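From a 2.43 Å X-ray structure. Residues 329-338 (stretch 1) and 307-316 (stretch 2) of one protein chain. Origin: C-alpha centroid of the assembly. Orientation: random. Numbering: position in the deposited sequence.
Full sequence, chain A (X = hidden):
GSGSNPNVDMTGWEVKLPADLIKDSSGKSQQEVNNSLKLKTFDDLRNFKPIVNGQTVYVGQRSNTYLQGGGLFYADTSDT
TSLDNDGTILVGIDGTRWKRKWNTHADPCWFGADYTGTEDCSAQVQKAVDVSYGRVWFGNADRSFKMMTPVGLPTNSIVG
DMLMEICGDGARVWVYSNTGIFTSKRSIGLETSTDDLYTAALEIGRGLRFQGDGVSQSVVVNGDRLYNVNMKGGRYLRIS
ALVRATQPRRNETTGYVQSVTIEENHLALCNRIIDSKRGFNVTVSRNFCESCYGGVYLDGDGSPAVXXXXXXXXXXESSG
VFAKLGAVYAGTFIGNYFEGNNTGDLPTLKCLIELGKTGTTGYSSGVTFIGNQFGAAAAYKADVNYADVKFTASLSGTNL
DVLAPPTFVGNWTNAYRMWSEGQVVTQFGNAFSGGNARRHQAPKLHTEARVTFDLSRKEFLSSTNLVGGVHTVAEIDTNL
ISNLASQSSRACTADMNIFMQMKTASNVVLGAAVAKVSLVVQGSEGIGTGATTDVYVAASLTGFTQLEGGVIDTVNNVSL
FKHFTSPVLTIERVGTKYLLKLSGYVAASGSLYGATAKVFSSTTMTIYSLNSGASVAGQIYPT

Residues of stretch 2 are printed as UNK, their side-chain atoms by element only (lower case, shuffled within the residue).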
# COMPACT_ATOMS: atom_id res chain seq x y z
N TYR A 329 -8.80 15.12 2.85
CA TYR A 329 -9.35 14.54 1.63
C TYR A 329 -8.38 13.50 1.10
O TYR A 329 -7.17 13.75 1.05
CB TYR A 329 -9.61 15.60 0.56
CG TYR A 329 -10.60 16.69 0.93
CD1 TYR A 329 -11.38 16.58 2.06
CD2 TYR A 329 -10.74 17.81 0.13
CE1 TYR A 329 -12.28 17.58 2.40
CE2 TYR A 329 -11.64 18.81 0.46
CZ TYR A 329 -12.41 18.69 1.60
OH TYR A 329 -13.31 19.68 1.94
N ALA A 330 -8.90 12.33 0.71
CA ALA A 330 -8.10 11.24 0.16
C ALA A 330 -6.98 10.83 1.12
O ALA A 330 -5.79 10.93 0.82
CB ALA A 330 -7.54 11.62 -1.22
N GLY A 331 -7.38 10.37 2.30
CA GLY A 331 -6.46 9.85 3.29
C GLY A 331 -6.49 8.33 3.31
O GLY A 331 -7.54 7.72 3.11
N THR A 332 -5.32 7.73 3.54
CA THR A 332 -5.19 6.29 3.66
C THR A 332 -4.26 5.95 4.82
O THR A 332 -3.24 6.61 5.01
CB THR A 332 -4.67 5.65 2.35
OG1 THR A 332 -3.66 6.49 1.78
CG2 THR A 332 -5.81 5.47 1.35
N PHE A 333 -4.64 4.94 5.60
CA PHE A 333 -3.83 4.45 6.73
C PHE A 333 -3.88 2.93 6.68
O PHE A 333 -4.84 2.32 7.18
CB PHE A 333 -4.34 4.98 8.06
CG PHE A 333 -4.37 6.48 8.17
CD1 PHE A 333 -5.40 7.21 7.59
CD2 PHE A 333 -3.38 7.17 8.86
CE1 PHE A 333 -5.44 8.58 7.68
CE2 PHE A 333 -3.41 8.54 8.95
CZ PHE A 333 -4.45 9.25 8.36
N ILE A 334 -2.85 2.31 6.11
CA ILE A 334 -2.85 0.89 5.79
C ILE A 334 -1.75 0.20 6.60
O ILE A 334 -0.56 0.47 6.41
CB ILE A 334 -2.66 0.63 4.29
CG1 ILE A 334 -3.61 1.52 3.48
CG2 ILE A 334 -2.81 -0.86 3.97
CD1 ILE A 334 -3.62 1.22 1.99
N GLY A 335 -2.15 -0.71 7.48
CA GLY A 335 -1.21 -1.65 8.07
C GLY A 335 -0.29 -1.09 9.13
O GLY A 335 0.79 -1.63 9.33
N ASN A 336 -0.69 -0.02 9.81
CA ASN A 336 0.15 0.49 10.89
C ASN A 336 0.15 -0.46 12.08
O ASN A 336 -0.75 -1.29 12.26
CB ASN A 336 -0.33 1.88 11.32
CG ASN A 336 0.00 2.94 10.30
OD1 ASN A 336 1.17 3.15 9.96
ND2 ASN A 336 -1.03 3.60 9.77
N TYR A 337 1.19 -0.33 12.90
CA TYR A 337 1.39 -1.15 14.09
C TYR A 337 1.43 -0.20 15.28
O TYR A 337 2.42 0.52 15.48
CB TYR A 337 2.68 -1.97 13.96
CG TYR A 337 3.04 -2.85 15.15
CD1 TYR A 337 3.61 -2.30 16.30
CD2 TYR A 337 2.87 -4.23 15.10
CE1 TYR A 337 3.95 -3.10 17.37
CE2 TYR A 337 3.22 -5.03 16.17
CZ TYR A 337 3.76 -4.46 17.30
OH TYR A 337 4.12 -5.25 18.37
N PHE A 338 0.35 -0.19 16.06
CA PHE A 338 0.27 0.58 17.29
C PHE A 338 0.30 -0.36 18.48
O PHE A 338 -0.39 -1.38 18.49
CB PHE A 338 -1.00 1.43 17.33
CG PHE A 338 -1.14 2.37 16.17
CD1 PHE A 338 -0.46 3.58 16.16
CD2 PHE A 338 -1.96 2.06 15.10
CE1 PHE A 338 -0.59 4.46 15.10
CE2 PHE A 338 -2.11 2.93 14.04
CZ PHE A 338 -1.42 4.14 14.04
N UNK A 307 -4.43 17.66 1.78
CA UNK A 307 -4.77 17.15 0.45
C UNK A 307 -3.94 15.90 0.22
O UNK A 307 -2.78 15.98 -0.21
n UNK A 307 -6.61 19.02 -1.53
c UNK A 307 -5.60 19.26 -0.69
o UNK A 307 -5.55 20.28 0.00
c UNK A 307 -4.51 18.20 -0.63
N UNK A 308 -4.53 14.74 0.51
CA UNK A 308 -3.90 13.42 0.42
C UNK A 308 -2.82 13.25 1.49
O UNK A 308 -1.84 13.99 1.53
c UNK A 308 -3.30 13.14 -0.97
c UNK A 308 -2.75 11.72 -1.05
c UNK A 308 -4.34 13.36 -2.04
N UNK A 309 -3.02 12.26 2.36
CA UNK A 309 -1.98 11.78 3.26
C UNK A 309 -2.04 10.26 3.27
O UNK A 309 -3.13 9.68 3.23
c UNK A 309 -0.92 12.58 6.92
c UNK A 309 -3.48 12.04 5.29
c UNK A 309 -1.00 11.87 5.60
c UNK A 309 -2.12 12.37 4.68
N UNK A 310 -0.88 9.62 3.29
CA UNK A 310 -0.80 8.18 3.44
C UNK A 310 0.14 7.89 4.61
O UNK A 310 1.23 8.46 4.67
n UNK A 310 0.61 11.51 -1.10
c UNK A 310 -0.86 8.00 0.88
c UNK A 310 -0.28 7.48 2.17
c UNK A 310 0.12 10.46 -1.75
c UNK A 310 -0.11 9.23 0.37
n UNK A 310 -0.22 9.37 -1.07
n UNK A 310 -0.03 10.50 -3.06
N UNK A 311 -0.30 7.04 5.52
CA UNK A 311 0.52 6.59 6.65
C UNK A 311 0.39 5.08 6.73
O UNK A 311 -0.59 4.57 7.29
c UNK A 311 0.10 7.27 7.95
s UNK A 311 0.16 9.09 7.92
N UNK A 312 1.36 4.36 6.17
CA UNK A 312 1.28 2.91 6.01
C UNK A 312 2.44 2.21 6.70
O UNK A 312 3.57 2.70 6.69
o UNK A 312 -0.89 3.59 4.38
c UNK A 312 1.24 2.53 4.53
o UNK A 312 0.30 3.45 2.54
c UNK A 312 0.14 3.24 3.76
N UNK A 313 2.15 1.05 7.29
CA UNK A 313 3.18 0.16 7.80
C UNK A 313 4.15 0.76 8.80
O UNK A 313 5.27 0.26 8.94
N UNK A 314 3.75 1.82 9.50
CA UNK A 314 4.61 2.40 10.52
C UNK A 314 4.60 1.55 11.79
O UNK A 314 3.67 0.78 12.05
n UNK A 314 3.40 5.32 9.14
c UNK A 314 4.45 4.82 9.78
o UNK A 314 5.61 5.15 9.52
c UNK A 314 4.15 3.81 10.87
N UNK A 315 5.66 1.70 12.57
CA UNK A 315 5.70 1.23 13.95
C UNK A 315 5.50 2.43 14.86
O UNK A 315 6.13 3.47 14.67
c UNK A 315 8.97 0.08 15.74
c UNK A 315 6.73 -0.78 16.39
c UNK A 315 7.48 0.35 15.71
c UNK A 315 7.02 0.53 14.26
N UNK A 316 4.59 2.30 15.84
CA UNK A 316 4.25 3.39 16.76
C UNK A 316 4.00 2.77 18.14
O UNK A 316 2.88 2.37 18.46
n UNK A 316 2.03 7.13 18.22
c UNK A 316 4.66 7.00 15.83
c UNK A 316 2.84 5.49 16.92
c UNK A 316 4.61 9.27 16.68
c UNK A 316 3.05 7.69 17.50
c UNK A 316 3.58 6.69 16.67
c UNK A 316 3.03 4.16 16.26
c UNK A 316 5.16 8.29 15.84
c UNK A 316 1.90 5.81 17.86
c UNK A 316 3.55 8.99 17.51
O HOH W 1 -1.45 4.50 0.86

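Position 307 carries two side-chain carbons, the second bearing one oxygen and one nitrogen, a carboxamide on a short stem; it lies across from Y329 and is N307. At 308 a single carbon forks into two more, the pattern of valine. V308 donates its backbone N to Y329 O (2.9 Å), and its CG2 rests 3.7 Å from A330 CB.

Position 309 has four carbons forked at the first, with one arm two carbons long, which defines isoleucine. I309 CG2 lies 4.3 Å from F333 CZ, and an ideal CB on G331 would sit 3.7 Å from that same methyl. At 310, three carbons lead to a nitrogen and then to a carbon holding two further nitrogens: a guanidinium, hence R310. Its CG passes 3.3 Å from T332 OG1, but the end of the chain leads away and is hydrogen-bonded elsewhere in the structure.

One carbon followed by sulfur makes 311 a cysteine. C311 CB packs 3.6 Å from F333 CD2, and SG lies 4.7 Å from the centroid of that ring, obliquely. Position 312 has two carbons, the second bearing two oxygens. This carboxylate accepts the backbone N of I334, as an aspartate can; D312 OD1 is 2.9 Å from I334 N, while OD2 shares a water with T332 OG1.

No side-chain atoms exist at 313, and its phi of 56° favours glycine. G313 N donates to I334 O at 2.9 Å. The atoms at 314 again form two carbons ending in one oxygen and one nitrogen; the group meets N336 as an amide donor, identifying N314, whose ND2 is 3.2 Å from N336 OD1.

Four carbons forked at the second give leucine at 315, and L315 CD1 touches Y337 CD1 at 3.5 Å. Fused five- and six-membered rings with one nitrogen can only be tryptophan at 316: W316 CB lies 3.5 Å from F338 CD1, and the two aromatic groups meet obliquely.

The contact joins two parallel segments, pairing G331 with I309 and T332 with R310, then Y337 with L315 and F338 with W316. T332 N binds I309 O (2.9 Å) and T332 O receives C311 N (3.0 Å), so T332 bonds to residues flanking its partner, as parallel pairing requires. Between the paired segments, N336 bridges the loop: its ND2 donates to C311 O (2.7 Å) and its OD1 accepts N314 N (2.9 Å). Regular pairing then resumes, with Y337 N bound to N314 O and Y337 O to W316 N, each at 2.8 Å.

Stretch 2 307-316: NVIRCDGNLW
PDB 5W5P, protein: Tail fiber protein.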